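PDB 4K08: methyl-accepting chemotaxis sensory transducer from Anaeromyxobacter dehalogenans, which probably senses small molecules in the periplasm through its PAS-like Cache domain and passes the signal to the chemotaxis machinery. Local coordinates for residues R7-V11 with S139-V143; F96-V100 with F126-Y130. All coordinates share one frame; numbering follows the deposited sequence.

Contact 1: residues R7-V11 with S139-V143; sequences RQAKV and SGLYV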
ATOM      1  N   ARG A   7      -2.684  17.331  -2.793  1.00 52.43           N
ATOM      2  CA  ARG A   7      -3.320  16.024  -2.735  1.00 49.38           C
ATOM      3  C   ARG A   7      -2.278  14.918  -2.517  1.00 45.56           C
ATOM      4  O   ARG A   7      -2.530  13.958  -1.781  1.00 40.51           O
ATOM      5  CB  ARG A   7      -4.096  15.737  -4.020  1.00 49.10           C
ATOM      6  CG  ARG A   7      -5.177  16.759  -4.362  1.00 54.00           C
ATOM      7  CD  ARG A   7      -5.962  16.349  -5.615  1.00 55.82           C
ATOM      8  NE  ARG A   7      -6.678  15.088  -5.411  1.00 55.24           N
ATOM      9  CZ  ARG A   7      -6.989  14.210  -6.380  1.00 53.62           C
ATOM     10  NH1 ARG A   7      -6.646  14.439  -7.650  1.00 52.56           N
ATOM     11  NH2 ARG A   7      -7.651  13.088  -6.062  1.00 49.38           N
ATOM     12  N   GLN A   8      -1.113  15.049  -3.161  1.00 44.62           N
ATOM     13  CA  GLN A   8      -0.047  14.067  -2.965  1.00 42.76           C
ATOM     14  C   GLN A   8       0.432  14.125  -1.538  1.00 45.36           C
ATOM     15  O   GLN A   8       0.742  13.093  -0.962  1.00 44.57           O
ATOM     16  CB  GLN A   8       1.138  14.305  -3.909  1.00 41.79           C
ATOM     17  CG  GLN A   8       0.899  13.831  -5.325  1.00 42.07           C
ATOM     18  CD  GLN A   8       2.177  13.837  -6.151  1.00 49.13           C
ATOM     19  OE1 GLN A   8       2.181  14.282  -7.292  1.00 49.78           O
ATOM     20  NE2 GLN A   8       3.268  13.323  -5.577  1.00 49.05           N
ATOM     21  N   ALA A   9       0.506  15.330  -0.973  1.00 44.10           N
ATOM     22  CA  ALA A   9       0.883  15.487   0.426  1.00 45.20           C
ATOM     23  C   ALA A   9      -0.142  14.820   1.337  1.00 41.62           C
ATOM     24  O   ALA A   9       0.214  14.272   2.364  1.00 43.42           O
ATOM     25  CB  ALA A   9       1.029  16.969   0.793  1.00 49.70           C
ATOM     26  N   LYS A  10      -1.410  14.862   0.978  1.00 40.88           N
ATOM     27  CA  LYS A  10      -2.400  14.222   1.830  1.00 41.67           C
ATOM     28  C   LYS A  10      -2.317  12.695   1.765  1.00 35.07           C
ATOM     29  O   LYS A  10      -2.482  12.036   2.775  1.00 37.10           O
ATOM     30  CB  LYS A  10      -3.825  14.673   1.505  1.00 45.69           C
ATOM     31  CG  LYS A  10      -4.843  14.009   2.438  1.00 41.64           C
ATOM     32  CD  LYS A  10      -6.080  14.817   2.599  1.00 46.45           C
ATOM     33  CE  LYS A  10      -7.042  14.156   3.571  1.00 44.39           C
ATOM     34  NZ  LYS A  10      -8.384  14.823   3.449  1.00 47.66           N
ATOM     35  N   VAL A  11      -2.089  12.144   0.577  1.00 35.91           N
ATOM     36  CA  VAL A  11      -1.881  10.706   0.413  1.00 34.95           C
ATOM     37  C   VAL A  11      -0.628  10.293   1.203  1.00 38.59           C
ATOM     38  O   VAL A  11      -0.648   9.330   1.986  1.00 31.50           O
ATOM     39  CB  VAL A  11      -1.757  10.330  -1.071  1.00 34.02           C
ATOM     40  CG1 VAL A  11      -1.237   8.909  -1.244  1.00 34.32           C
ATOM     41  CG2 VAL A  11      -3.136  10.483  -1.772  1.00 32.56           C
ATOM     42  N   SER A 139      -1.001   3.726  -0.576  1.00 30.59           N
ATOM     43  CA  SER A 139      -2.311   4.299  -0.894  1.00 28.14           C
ATOM     44  C   SER A 139      -2.056   5.295  -2.014  1.00 29.99           C
ATOM     45  O   SER A 139      -0.936   5.811  -2.126  1.00 29.58           O
ATOM     46  CB  SER A 139      -2.953   5.010   0.318  1.00 24.58           C
ATOM     47  OG  SER A 139      -4.274   5.439   0.011  1.00 26.04           O
ATOM     48  N   GLY A 140      -3.058   5.551  -2.854  1.00 30.13           N
ATOM     49  CA  GLY A 140      -2.891   6.512  -3.940  1.00 35.41           C
ATOM     50  C   GLY A 140      -4.114   7.398  -4.185  1.00 34.94           C
ATOM     51  O   GLY A 140      -5.216   7.123  -3.690  1.00 29.40           O
ATOM     52  N   LEU A 141      -3.920   8.460  -4.968  1.00 31.76           N
ATOM     53  CA  LEU A 141      -5.029   9.297  -5.427  1.00 34.06           C
ATOM     54  C   LEU A 141      -5.253   9.025  -6.919  1.00 33.52           C
ATOM     55  O   LEU A 141      -4.331   8.622  -7.668  1.00 36.03           O
ATOM     56  CB  LEU A 141      -4.719  10.793  -5.205  1.00 36.18           C
ATOM     57  CG  LEU A 141      -3.438  11.226  -5.972  1.00 40.85           C
ATOM     58  CD1 LEU A 141      -3.787  11.963  -7.239  1.00 42.20           C
ATOM     59  CD2 LEU A 141      -2.519  12.082  -5.147  1.00 46.25           C
ATOM     60  N   TYR A 142      -6.477   9.267  -7.349  1.00 28.88           N
ATOM     61  CA  TYR A 142      -6.836   9.136  -8.737  1.00 34.55           C
ATOM     62  C   TYR A 142      -6.716  10.546  -9.330  1.00 40.23           C
ATOM     63  O   TYR A 142      -7.418  11.486  -8.915  1.00 35.33           O
ATOM     64  CB  TYR A 142      -8.223   8.527  -8.888  1.00 28.96           C
ATOM     65  CG  TYR A 142      -8.198   7.081  -8.412  1.00 31.87           C
ATOM     66  CD1 TYR A 142      -7.870   6.036  -9.313  1.00 27.19           C
ATOM     67  CD2 TYR A 142      -8.449   6.756  -7.054  1.00 30.50           C
ATOM     68  CE1 TYR A 142      -7.778   4.689  -8.874  1.00 23.56           C
ATOM     69  CE2 TYR A 142      -8.380   5.412  -6.596  1.00 28.24           C
ATOM     70  CZ  TYR A 142      -8.046   4.392  -7.504  1.00 27.34           C
ATOM     71  OH  TYR A 142      -7.973   3.082  -7.098  1.00 24.69           O
ATOM     72  N   VAL A 143      -5.756  10.668 -10.244  1.00 35.62           N
ATOM     73  CA  VAL A 143      -5.411  11.947 -10.869  1.00 39.19           C
ATOM     74  C   VAL A 143      -6.643  12.725 -11.313  1.00 49.53           C
ATOM     75  O   VAL A 143      -6.719  13.917 -11.043  1.00 49.53           O
ATOM     76  CB  VAL A 143      -4.472  11.792 -12.086  1.00 37.70           C
ATOM     77  CG1 VAL A 143      -4.283  13.178 -12.782  1.00 39.30           C
ATOM     78  CG2 VAL A 143      -3.116  11.178 -11.669  1.00 37.21           C
TER

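Contact 2: residues F96-V100 with F126-Y130; sequences FVRTV and FVTQY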
ATOM      1  N   PHE A  96       7.105  -0.712  -6.889  1.00 38.28           N
ATOM      2  CA  PHE A  96       6.967  -0.404  -5.453  1.00 37.96           C
ATOM      3  C   PHE A  96       8.144  -0.987  -4.658  1.00 34.41           C
ATOM      4  O   PHE A  96       8.705  -0.336  -3.786  1.00 34.95           O
ATOM      5  CB  PHE A  96       5.692  -1.013  -4.856  1.00 38.13           C
ATOM      6  CG  PHE A  96       4.411  -0.496  -5.458  1.00 34.79           C
ATOM      7  CD1 PHE A  96       4.373   0.702  -6.152  1.00 32.47           C
ATOM      8  CD2 PHE A  96       3.218  -1.201  -5.272  1.00 35.07           C
ATOM      9  CE1 PHE A  96       3.174   1.165  -6.693  1.00 31.76           C
ATOM     10  CE2 PHE A  96       2.017  -0.745  -5.822  1.00 29.85           C
ATOM     11  CZ  PHE A  96       1.996   0.444  -6.518  1.00 28.00           C
ATOM     12  N   VAL A  97       8.446  -2.250  -4.928  1.00 34.33           N
ATOM     13  CA  VAL A  97       9.470  -2.961  -4.161  1.00 35.38           C
ATOM     14  C   VAL A  97      10.834  -2.315  -4.420  1.00 40.02           C
ATOM     15  O   VAL A  97      11.597  -2.110  -3.472  1.00 38.69           O
ATOM     16  CB  VAL A  97       9.477  -4.504  -4.456  1.00 37.87           C
ATOM     17  CG1 VAL A  97      10.831  -5.215  -3.964  1.00 36.83           C
ATOM     18  CG2 VAL A  97       8.233  -5.130  -3.871  1.00 34.14           C
ATOM     19  N   ARG A  98      11.119  -1.961  -5.682  1.00 48.47           N
ATOM     20  CA  ARG A  98      12.384  -1.276  -6.017  1.00 54.15           C
ATOM     21  C   ARG A  98      12.481   0.079  -5.332  1.00 50.58           C
ATOM     22  O   ARG A  98      13.517   0.447  -4.820  1.00 46.48           O
ATOM     23  CB  ARG A  98      12.546  -1.074  -7.530  1.00 57.32           C
ATOM     24  CG  ARG A  98      12.879  -2.334  -8.316  1.00 58.88           C
ATOM     25  CD  ARG A  98      13.407  -1.968  -9.726  1.00 62.10           C
ATOM     26  NE  ARG A  98      12.488  -2.390 -10.781  1.00 61.96           N
ATOM     27  CZ  ARG A  98      12.194  -3.672 -11.038  1.00 55.84           C
ATOM     28  NH1 ARG A  98      11.315  -3.983 -12.023  1.00 52.85           N
ATOM     29  NH2 ARG A  98      12.764  -4.653 -10.289  1.00 50.78           N
ATOM     30  N   THR A  99      11.377   0.810  -5.308  1.00 44.66           N
ATOM     31  CA  THR A  99      11.337   2.130  -4.692  1.00 42.53           C
ATOM     32  C   THR A  99      11.584   2.061  -3.189  1.00 48.79           C
ATOM     33  O   THR A  99      12.327   2.880  -2.651  1.00 52.42           O
ATOM     34  CB  THR A  99       9.948   2.774  -4.906  1.00 42.82           C
ATOM     35  OG1 THR A  99       9.698   2.869  -6.311  1.00 40.52           O
ATOM     36  CG2 THR A  99       9.868   4.157  -4.258  1.00 43.16           C
ATOM     37  N   VAL A 100      10.930   1.137  -2.480  1.00 43.47           N
ATOM     38  CA  VAL A 100      11.122   1.113  -1.036  1.00 42.49           C
ATOM     39  C   VAL A 100      12.492   0.463  -0.731  1.00 46.94           C
ATOM     40  O   VAL A 100      13.163   0.897   0.192  1.00 46.12           O
ATOM     41  CB  VAL A 100      10.013   0.397  -0.217  1.00 38.77           C
ATOM     42  CG1 VAL A 100       8.548   0.978  -0.567  1.00 38.95           C
ATOM     43  CG2 VAL A 100      10.093  -1.104  -0.396  1.00 38.69           C
ATOM     44  N   PHE A 126       1.660   6.825  -2.859  1.00 34.54           N
ATOM     45  CA  PHE A 126       2.817   6.792  -1.972  1.00 36.96           C
ATOM     46  C   PHE A 126       2.950   5.405  -1.317  1.00 36.71           C
ATOM     47  O   PHE A 126       1.982   4.896  -0.709  1.00 33.81           O
ATOM     48  CB  PHE A 126       2.733   7.866  -0.897  1.00 37.82           C
ATOM     49  CG  PHE A 126       4.064   8.140  -0.218  1.00 38.69           C
ATOM     50  CD1 PHE A 126       5.059   8.874  -0.880  1.00 40.07           C
ATOM     51  CD2 PHE A 126       4.325   7.651   1.055  1.00 38.53           C
ATOM     52  CE1 PHE A 126       6.288   9.139  -0.271  1.00 42.43           C
ATOM     53  CE2 PHE A 126       5.557   7.902   1.679  1.00 44.40           C
ATOM     54  CZ  PHE A 126       6.540   8.647   1.009  1.00 43.69           C
ATOM     55  N   VAL A 127       4.131   4.799  -1.458  1.00 32.43           N
ATOM     56  CA  VAL A 127       4.435   3.522  -0.811  1.00 33.24           C
ATOM     57  C   VAL A 127       5.545   3.647   0.219  1.00 39.43           C
ATOM     58  O   VAL A 127       6.490   4.431   0.075  1.00 39.23           O
ATOM     59  CB  VAL A 127       4.833   2.434  -1.803  1.00 36.67           C
ATOM     60  CG1 VAL A 127       3.618   2.030  -2.656  1.00 32.29           C
ATOM     61  CG2 VAL A 127       6.096   2.873  -2.662  1.00 33.72           C
ATOM     62  N   THR A 128       5.412   2.864   1.275  1.00 38.14           N
ATOM     63  CA  THR A 128       6.396   2.872   2.344  1.00 44.08           C
ATOM     64  C   THR A 128       6.648   1.431   2.781  1.00 43.83           C
ATOM     65  O   THR A 128       5.956   0.529   2.342  1.00 41.54           O
ATOM     66  CB  THR A 128       5.942   3.760   3.501  1.00 51.98           C
ATOM     67  OG1 THR A 128       7.054   3.962   4.388  1.00 63.38           O
ATOM     68  CG2 THR A 128       4.767   3.120   4.223  1.00 44.63           C
ATOM     69  N   GLN A 129       7.647   1.190   3.619  1.00 43.98           N
ATOM     70  CA  GLN A 129       7.943  -0.193   3.989  1.00 42.83           C
ATOM     71  C   GLN A 129       7.911  -0.347   5.493  1.00 40.72           C
ATOM     72  O   GLN A 129       8.119   0.622   6.243  1.00 41.38           O
ATOM     73  CB  GLN A 129       9.330  -0.627   3.471  1.00 46.23           C
ATOM     74  CG  GLN A 129      10.445   0.091   4.181  1.00 48.91           C
ATOM     75  CD  GLN A 129      11.830  -0.270   3.658  1.00 54.61           C
ATOM     76  OE1 GLN A 129      12.020  -1.261   2.911  1.00 51.58           O
ATOM     77  NE2 GLN A 129      12.818   0.526   4.066  1.00 56.36           N
ATOM     78  N   TYR A 130       7.660  -1.577   5.925  1.00 41.03           N
ATOM     79  CA  TYR A 130       7.936  -1.965   7.306  1.00 43.48           C
ATOM     80  C   TYR A 130       8.886  -3.162   7.230  1.00 42.86           C
ATOM     81  O   TYR A 130       8.467  -4.288   6.952  1.00 41.52           O
ATOM     82  CB  TYR A 130       6.622  -2.265   8.083  1.00 38.02           C
ATOM     83  CG  TYR A 130       6.920  -2.642   9.515  1.00 39.82           C
ATOM     84  CD1 TYR A 130       7.573  -1.741  10.372  1.00 43.19           C
ATOM     85  CD2 TYR A 130       6.628  -3.913   9.999  1.00 41.47           C
ATOM     86  CE1 TYR A 130       7.900  -2.089  11.691  1.00 43.62           C
ATOM     87  CE2 TYR A 130       6.950  -4.276  11.319  1.00 42.95           C
ATOM     88  CZ  TYR A 130       7.585  -3.356  12.156  1.00 46.17           C
ATOM     89  OH  TYR A 130       7.890  -3.710  13.469  1.00 48.75           O
TER

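Contact 1: residues R7-V11 with S139-V143
A bend at chi3 in the otherwise stretched chain of Arg7 swings its guanidinium over Leu141; in the leucine, with CG between backbone N and carbonyl carbon (chi1 60°), CD2 is aimed at the helix and CD1 lies under the guanidinium. Leu141 CD1 lies against one face of that group, 3.8 Å from Arg7 NH1 and offset toward the rim. At the edge of the same group are two carbonyl oxygens where the strand gives out. Arg7 NH2 donates to Tyr142 O at 3.3 Å, with an N-H...O angle of 149°; the acceptor is close to the guanidinium plane, whereas the donor stands well above the carbonyl plane. NH1 adds a weak bond to that oxygen and another weak one to Val143 O, at 3.4 Å. With an alanine at the position of Arg7, the two carbonyls are likely to lose this donor and Leu141 CD1 the flat group lying over it. Segment 7-11 of helix 5-30 in this Cache domain and strand residues 139-142 run nearly antiparallel, 155° between their axes and 8.2 Å apart at closest approach, the helix packing along one face of the central antiparallel sheet. One turn after Arg7, Val11 reaches the same leucine, its CG2 lying 3.8 Å from Leu141 CD2. Gln8 contributes its aliphatic part, with CG also 3.8 Å from Leu141 CD2. The other branch of Val11 reaches down to the strand backbone, CG1 being 3.2 Å from Ser139 O, a close approach. Nearby, Ser139 OG is hydrogen-bonded to Tyr52 OH, which meets the polar need of this buried hydroxyl.

Contact 2: residues F96-V100 with F126-Y130
Val127 points from strand 120-130 at helix 92-103 and splits its two methyls between Phe96 and Val100, side chains one helical turn apart. Followed outward, its CB comes first, 4.2 Å from Val100 CG1. With chi1 at -69°, CG1 lies beside the backbone N and is carried over the Phe96 ring: it is 3.9 Å from the ring centroid and only 17° off the normal, a CH-pi contact over the face. Within the ring its nearest atom is Phe96 CD1, at 3.8 Å, so the methyl sits toward the rim. The other branch, CG2, turns to Val100 and meets its CG1 at 3.7 Å; Thr99 CG2 touches it more loosely. The strand crosses the helix at 65°, with the local axes 8.2 Å apart, and alternate residues of the strand serve the two layers of the PAS-like fold. Val127 and Gln129 face helix 92-103, while Phe126 and Thr128 turn to the long helix 5-30, where both touch Val15. Phe96 extends the apolar cluster beyond this pair, meeting Trp59 and the edge-to-face ring of Tyr110. Further along the strand, Val100 and Gln129 lie alongside each other, pointing opposite ways. Their CB atoms are 3.9 Å apart, and from there the extended glutamine runs alongside Val100. Its OE1 packs on Val100 CG2 at 3.8 Å, and no hydrogen bond links its carboxamide to Val100 O. Val136, on the neighbouring strand 135-142, touches both Val100 and Val127 and continues the apolar layer.

Overall arrangement
Contacts 1 and 2, with centres about 15 Å apart, attach helices to opposite faces of one antiparallel sheet: 7-11 on one, 96-100 on the other. Their strands, 120-130 and 135-142, are consecutive in the chain and neighbours in the sheet. They meet directly where Ser139 O lies 2.9 Å from Phe126 N, a probable hydrogen bond, and Val11 CG1 is 3.9 Å from that same nitrogen. Both segments of contact 2 fall within the sequence between the two segments of contact 1. An acetate lies about 4 Å from the Phe96 side chain, and an acetate also lies about 5 Å from that of Tyr142; such ions probably come from crystallisation, though they may mark pockets.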